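Local coordinates for Sts-2 protein (Mus musculus, PDB 3D4I) that dephosphorylates substrates through an acid-dependent histidine-phosphatase domain, the part held here, of a suppressor of T-cell receptor signalling that probably counters CBL-mediated receptor down-regulation, at residues R54-G57 with I58-E62; A169-Y172 with D173-V176; P218-C221 with G222-A225. All coordinates share one frame; numbering follows the deposited sequence. Where two conformers were deposited one is given.

Interaction 1 of 3, residues R54-G57 with I58-E62; sequences RSNG and IKDFE
Arg-54 lies across the ring of Phe-61, and both its aliphatic and its charged part use the same face. CD makes a CH-pi contact, 3.5 Å from the centroid of the Phe-61 ring, and beyond it the guanidinium forms a cation-pi pair over the face, with CZ of Arg-54 4.4 Å from that centroid. The guanidinium is not laid flat: its plane stands 70° from the ring, so that NH1 dips toward CD1 of Phe-61 (3.2 Å). Arginine suits the place because its methylenes can cover an aromatic face while its charged end travels on to a salt bridge with Asp-64. With CG anti to the backbone N (chi1 -164°) and a bend at chi2, the chain of Arg-54 is led over Phe-61.

The backbone explains why residues so close in sequence face each other. Arg-54 to Gly-57 make a type II beta turn, which runs straight into the 3-10 segment 58-61, within the loop between helices 29-32 and 69-85 of this histidine phosphatase domain. Gly-57 has a positive phi (65°), a conformation glycine adopts easily.

Asp-60 packs beside the arginine without pairing with it. Its CB lies against NE of Arg-54 at 3.4 Å, but its carboxylate turns toward the beta turn, leaving OD2 of Asp-60 4.6 Å from NE of Arg-54, an opposite charge nearby rather than a partner in contact. The Ser-55 hydroxyl is bound by Glu-145.

Packing continues outside: Leu-98 touches both Arg-54 and Phe-61, Trp-29 meets Phe-61, and Ile-58 touches Leu-30 and Thr-34.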
# COMPACT_ATOMS: atom_id res chain seq x y z
N ARG A 54 10.31 23.30 -2.92
CA ARG A 54 10.72 23.31 -4.32
C ARG A 54 11.01 24.72 -4.79
O ARG A 54 10.57 25.70 -4.17
CB ARG A 54 9.64 22.64 -5.19
CG ARG A 54 10.09 22.23 -6.61
CD ARG A 54 9.39 20.95 -7.12
NE ARG A 54 9.91 20.53 -8.42
CZ ARG A 54 9.80 19.31 -8.97
NH1 ARG A 54 9.19 18.32 -8.33
NH2 ARG A 54 10.33 19.08 -10.15
N SER A 55 11.80 24.82 -5.85
CA SER A 55 11.96 26.07 -6.57
C SER A 55 10.70 26.33 -7.39
O SER A 55 10.06 25.38 -7.86
CB SER A 55 13.20 26.04 -7.48
OG SER A 55 13.41 24.74 -8.02
N ASN A 56 10.35 27.60 -7.52
CA ASN A 56 9.18 28.06 -8.28
C ASN A 56 7.83 27.56 -7.71
O ASN A 56 6.83 27.47 -8.44
CB ASN A 56 9.30 27.75 -9.79
CG ASN A 56 10.76 27.78 -10.31
OD1 ASN A 56 11.10 27.04 -11.24
ND2 ASN A 56 11.60 28.61 -9.71
N GLY A 57 7.82 27.24 -6.42
CA GLY A 57 6.61 26.78 -5.74
C GLY A 57 6.07 25.44 -6.23
O GLY A 57 6.80 24.63 -6.81
N ILE A 58 4.77 25.25 -6.01
CA ILE A 58 4.03 24.02 -6.35
C ILE A 58 3.99 23.68 -7.85
O ILE A 58 3.83 22.52 -8.23
CB ILE A 58 2.57 24.12 -5.79
CG1 ILE A 58 1.93 22.75 -5.57
CG2 ILE A 58 1.69 25.04 -6.66
CD1 ILE A 58 0.57 22.82 -4.87
N LYS A 59 4.13 24.70 -8.71
CA LYS A 59 3.92 24.54 -10.15
C LYS A 59 4.92 23.63 -10.88
O LYS A 59 4.61 23.11 -11.95
CB LYS A 59 3.84 25.91 -10.86
CG LYS A 59 2.43 26.32 -11.26
CD LYS A 59 2.45 27.54 -12.20
CE LYS A 59 1.43 27.42 -13.33
NZ LYS A 59 1.86 26.45 -14.39
N ASP A 60 6.11 23.44 -10.31
CA ASP A 60 7.14 22.61 -10.95
C ASP A 60 6.88 21.10 -10.87
O ASP A 60 7.50 20.32 -11.60
CB ASP A 60 8.52 22.95 -10.39
CG ASP A 60 9.04 24.30 -10.86
OD1 ASP A 60 8.42 24.94 -11.74
OD2 ASP A 60 10.09 24.74 -10.32
N PHE A 61 5.97 20.69 -9.99
CA PHE A 61 5.57 19.29 -9.88
C PHE A 61 4.76 18.81 -11.09
O PHE A 61 4.63 17.61 -11.31
CB PHE A 61 4.79 19.06 -8.60
CG PHE A 61 5.61 19.20 -7.35
CD1 PHE A 61 6.38 18.14 -6.88
CD2 PHE A 61 5.60 20.40 -6.63
CE1 PHE A 61 7.14 18.27 -5.73
CE2 PHE A 61 6.36 20.53 -5.46
CZ PHE A 61 7.12 19.48 -5.00
N GLU A 62 4.24 19.77 -11.85
CA GLU A 62 3.50 19.53 -13.11
C GLU A 62 4.04 18.28 -13.83
O GLU A 62 3.31 17.32 -14.03
CB GLU A 62 3.57 20.80 -14.00
CG GLU A 62 3.24 20.59 -15.48
CD GLU A 62 3.40 21.86 -16.33
OE1 GLU A 62 4.34 22.65 -16.10
OE2 GLU A 62 2.58 22.04 -17.25

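Interaction 2 of 3, residues A169-Y172 with D173-V176; sequences AESY and DQYV
Ser-171 and Gln-174 grip each other in a capping box at the start of helix 172-187. The backbone N-H of Gln-174 points to OG of Ser-171 (3.1 Å, 161° at the hydrogen), and in return the N-H of Ser-171 reaches OE1 of Gln-174 at 3.0 Å, tilted slightly from the amide plane. Serine suits an N-cap because its short side chain can bend back to the first turn; here chi1 of 64° sets OG between the backbone N and the carbonyl carbon. Glutamine is long enough to bring its amide oxygen back to the residue before the helix. Main-chain bonds then take over, from Tyr-175 N to Ser-171 O (2.8 Å) and from Val-176 N to Tyr-172 O (2.9 Å).

The tight part of the contact lies one helical turn along, where CG1 of Val-176 makes a CH-pi contact over a face of the Tyr-172 ring, 3.8 Å from its centroid and closest to CE1 and CZ. Valine's branch, with CG1 beside the backbone N (chi1 -63°), lays a methyl on the ring while CG2 lies by the Tyr-172 carbonyl. Glu-170 and Tyr-175 are the buried residues: the Glu-170 carboxylate, nearly perpendicular to the Tyr-175 ring, has OE2 3.8 Å from CD1 of Tyr-175, and its charge is met by Arg-178 and the N-H of Met-129. The solvent side, where Asp-173 and Gln-174 are exposed, is held by the capping bonds rather than by packing; the side chain of Asp-173 comes no nearer to the Tyr-172 ring than 4.0 Å, from OD1 to CD2.

Trp-128 stacks on Tyr-175, whose hydroxyl bonds to Ser-208 in helix 205-208. Phe-224 of helix 221-229 meets both tyrosine rings; in the loop before it, Arg-219 O takes the Tyr-172 hydroxyl and Pro-218 packs on Tyr-172 and Val-176.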
# COMPACT_ATOMS: atom_id res chain seq x y z
N ALA A 169 15.17 15.62 -27.99
CA ALA A 169 14.95 14.88 -29.24
C ALA A 169 15.75 13.56 -29.34
O ALA A 169 15.85 12.98 -30.43
CB ALA A 169 15.23 15.78 -30.45
N GLU A 170 16.31 13.07 -28.23
CA GLU A 170 17.09 11.83 -28.31
C GLU A 170 16.25 10.73 -28.95
O GLU A 170 15.08 10.54 -28.61
CB GLU A 170 17.70 11.38 -26.97
CG GLU A 170 16.70 11.19 -25.86
CD GLU A 170 17.22 10.39 -24.66
OE1 GLU A 170 18.45 10.19 -24.49
OE2 GLU A 170 16.37 9.99 -23.87
N SER A 171 16.85 10.05 -29.92
CA SER A 171 16.22 8.92 -30.58
C SER A 171 16.31 7.71 -29.68
O SER A 171 17.00 7.74 -28.65
CB SER A 171 16.95 8.61 -31.88
OG SER A 171 18.29 8.21 -31.61
N TYR A 172 15.62 6.64 -30.06
CA TYR A 172 15.73 5.37 -29.35
C TYR A 172 17.17 4.89 -29.31
O TYR A 172 17.67 4.51 -28.24
CB TYR A 172 14.80 4.30 -29.94
CG TYR A 172 14.96 2.93 -29.33
CD1 TYR A 172 14.52 2.66 -28.03
CD2 TYR A 172 15.56 1.90 -30.05
CE1 TYR A 172 14.68 1.39 -27.47
CE2 TYR A 172 15.73 0.62 -29.48
CZ TYR A 172 15.28 0.38 -28.21
OH TYR A 172 15.44 -0.87 -27.67
N ASP A 173 17.84 4.91 -30.46
CA ASP A 173 19.26 4.52 -30.55
C ASP A 173 20.16 5.32 -29.59
O ASP A 173 21.05 4.76 -28.94
CB ASP A 173 19.80 4.59 -31.99
CG ASP A 173 19.22 3.51 -32.90
OD1 ASP A 173 18.77 2.44 -32.41
OD2 ASP A 173 19.21 3.72 -34.13
N GLN A 174 19.93 6.63 -29.53
CA GLN A 174 20.68 7.50 -28.63
C GLN A 174 20.38 7.21 -27.17
O GLN A 174 21.31 7.18 -26.32
CB GLN A 174 20.40 8.96 -28.95
CG GLN A 174 21.14 9.41 -30.20
CD GLN A 174 20.71 10.76 -30.69
OE1 GLN A 174 19.59 11.20 -30.46
NE2 GLN A 174 21.62 11.45 -31.40
N TYR A 175 19.08 7.01 -26.89
CA TYR A 175 18.62 6.60 -25.54
C TYR A 175 19.32 5.32 -25.06
O TYR A 175 19.88 5.29 -23.97
CB TYR A 175 17.09 6.43 -25.51
CG TYR A 175 16.62 5.66 -24.28
CD1 TYR A 175 16.65 6.25 -23.03
CD2 TYR A 175 16.19 4.34 -24.38
CE1 TYR A 175 16.24 5.56 -21.90
CE2 TYR A 175 15.79 3.62 -23.26
CZ TYR A 175 15.81 4.25 -22.02
OH TYR A 175 15.44 3.56 -20.89
N VAL A 176 19.23 4.25 -25.85
CA VAL A 176 19.83 2.97 -25.43
C VAL A 176 21.36 3.08 -25.26
O VAL A 176 21.94 2.46 -24.36
CB VAL A 176 19.43 1.75 -26.35
CG1 VAL A 176 17.92 1.52 -26.27
CG2 VAL A 176 19.87 1.95 -27.79

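Interaction 3 of 3, residues P218-C221 with G222-A225; sequences PREC and GDFA
The N-terminus of helix 221-229 is capped by Glu-220, whose own side chain folds back over the first turn. OE1 of Glu-220 accepts two weak bonds, from N of Gly-222 at 3.0 Å, strongly bent (124°), and from N of Asp-223 at 3.3 Å. A glutamate is longer than the usual capping residues; the bend at chi2 (-91°) takes up the extra length and turns the carboxylate back to the amides. Its negative charge would probably be favoured by the helix dipole. With the carboxylate placed as it is, a CB on Gly-222 would come too near OE1 of Glu-220, so glycine suits the place.

In one of the two conformers of Asp-223 its carboxylate comes alongside, with OD2 of Asp-223 3.9 Å from OE1 of Glu-220, a like-charged approach that probably costs some energy. A water donates to that same OD2 and accepts from N of Glu-220, both at 2.8 Å, joining the capping residue to the first turn.

Regular helix bonds follow, from Phe-224 N to Glu-220 O and from Ala-225 N to Cys-221 O (both 2.9 Å). Phe-224 turns its ring edge to the Cys-221 carbonyl oxygen.

Arg-219 pairs with Asp-207 of helix 205-208 and packs on Trp-271 of the second subunit, while Cys-221 touches Trp-128 and Tyr-172, and buried Phe-224 packs on Ser-204 and on the tyrosines of helix 172-187.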
# COMPACT_ATOMS: atom_id res chain seq x y z
N PRO A 218 20.45 -3.90 -28.39
CA PRO A 218 19.15 -3.31 -28.05
C PRO A 218 18.01 -4.06 -28.73
O PRO A 218 18.18 -4.54 -29.86
CB PRO A 218 19.27 -1.89 -28.62
CG PRO A 218 20.76 -1.60 -28.51
CD PRO A 218 21.37 -2.89 -28.95
N ARG A 219 16.89 -4.20 -28.04
CA ARG A 219 15.67 -4.74 -28.64
C ARG A 219 15.21 -3.74 -29.68
O ARG A 219 15.49 -2.56 -29.55
CB ARG A 219 14.56 -4.87 -27.59
CG ARG A 219 14.79 -5.93 -26.58
CD ARG A 219 13.58 -6.08 -25.69
NE ARG A 219 13.86 -7.00 -24.59
CZ ARG A 219 13.61 -8.30 -24.62
NH1 ARG A 219 13.07 -8.86 -25.70
NH2 ARG A 219 13.89 -9.05 -23.56
N GLU A 220 14.50 -4.22 -30.71
CA GLU A 220 13.80 -3.33 -31.63
C GLU A 220 12.87 -2.43 -30.81
O GLU A 220 12.27 -2.87 -29.83
CB GLU A 220 12.99 -4.16 -32.64
CG GLU A 220 12.53 -3.40 -33.89
CD GLU A 220 11.15 -2.74 -33.75
OE1 GLU A 220 10.25 -3.33 -33.10
OE2 GLU A 220 10.95 -1.62 -34.29
N CYS A 221 12.76 -1.16 -31.21
CA CYS A 221 12.03 -0.16 -30.44
C CYS A 221 10.61 -0.57 -30.07
O CYS A 221 10.18 -0.34 -28.94
CB CYS A 221 12.00 1.17 -31.18
SG CYS A 221 11.20 2.49 -30.24
N GLY A 222 9.88 -1.13 -31.04
CA GLY A 222 8.48 -1.55 -30.86
C GLY A 222 8.34 -2.67 -29.85
O GLY A 222 7.44 -2.67 -29.01
N ASP A 223 9.27 -3.61 -29.93
CA ASP A 223 9.42 -4.71 -29.00
C ASP A 223 9.73 -4.19 -27.59
O ASP A 223 9.15 -4.67 -26.60
CB ASP A 223 10.54 -5.62 -29.52
CG ASP A 223 10.07 -6.55 -30.62
OD1 ASP A 223 8.88 -6.95 -30.60
OD2 ASP A 223 10.89 -6.88 -31.50
N PHE A 224 10.63 -3.22 -27.50
CA PHE A 224 10.99 -2.57 -26.22
C PHE A 224 9.74 -1.89 -25.61
O PHE A 224 9.38 -2.15 -24.47
CB PHE A 224 12.14 -1.60 -26.49
CG PHE A 224 12.39 -0.57 -25.40
CD1 PHE A 224 13.13 -0.89 -24.27
CD2 PHE A 224 11.98 0.75 -25.58
CE1 PHE A 224 13.38 0.08 -23.28
CE2 PHE A 224 12.24 1.73 -24.60
CZ PHE A 224 12.94 1.38 -23.46
N ALA A 225 9.04 -1.09 -26.41
CA ALA A 225 7.87 -0.36 -25.91
C ALA A 225 6.76 -1.28 -25.38
O ALA A 225 6.14 -1.02 -24.33
CB ALA A 225 7.35 0.60 -27.01
O HOH W 1 13.54 -6.87 -30.66

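Interactions 2 and 3 form one continuous patch, their centres about 12 Å apart, in which two helix N-termini, of 172-187 and 221-229, come together. Tyr-172 OH lies 2.5 Å from Arg-219 O, a probable hydrogen bond; CE1 of Tyr-172 packs 3.4 Å from CD2 of Phe-224, and CE2 of Tyr-175 3.6 Å from CZ of Phe-224. Interaction 1 stands apart, about 28 Å from interaction 2 and 34 Å from interaction 3 between centres, with nearest atoms about 18 and 21 Å away. All three share the histidine phosphatase domain, and each joins a loop to the helical turn that follows it.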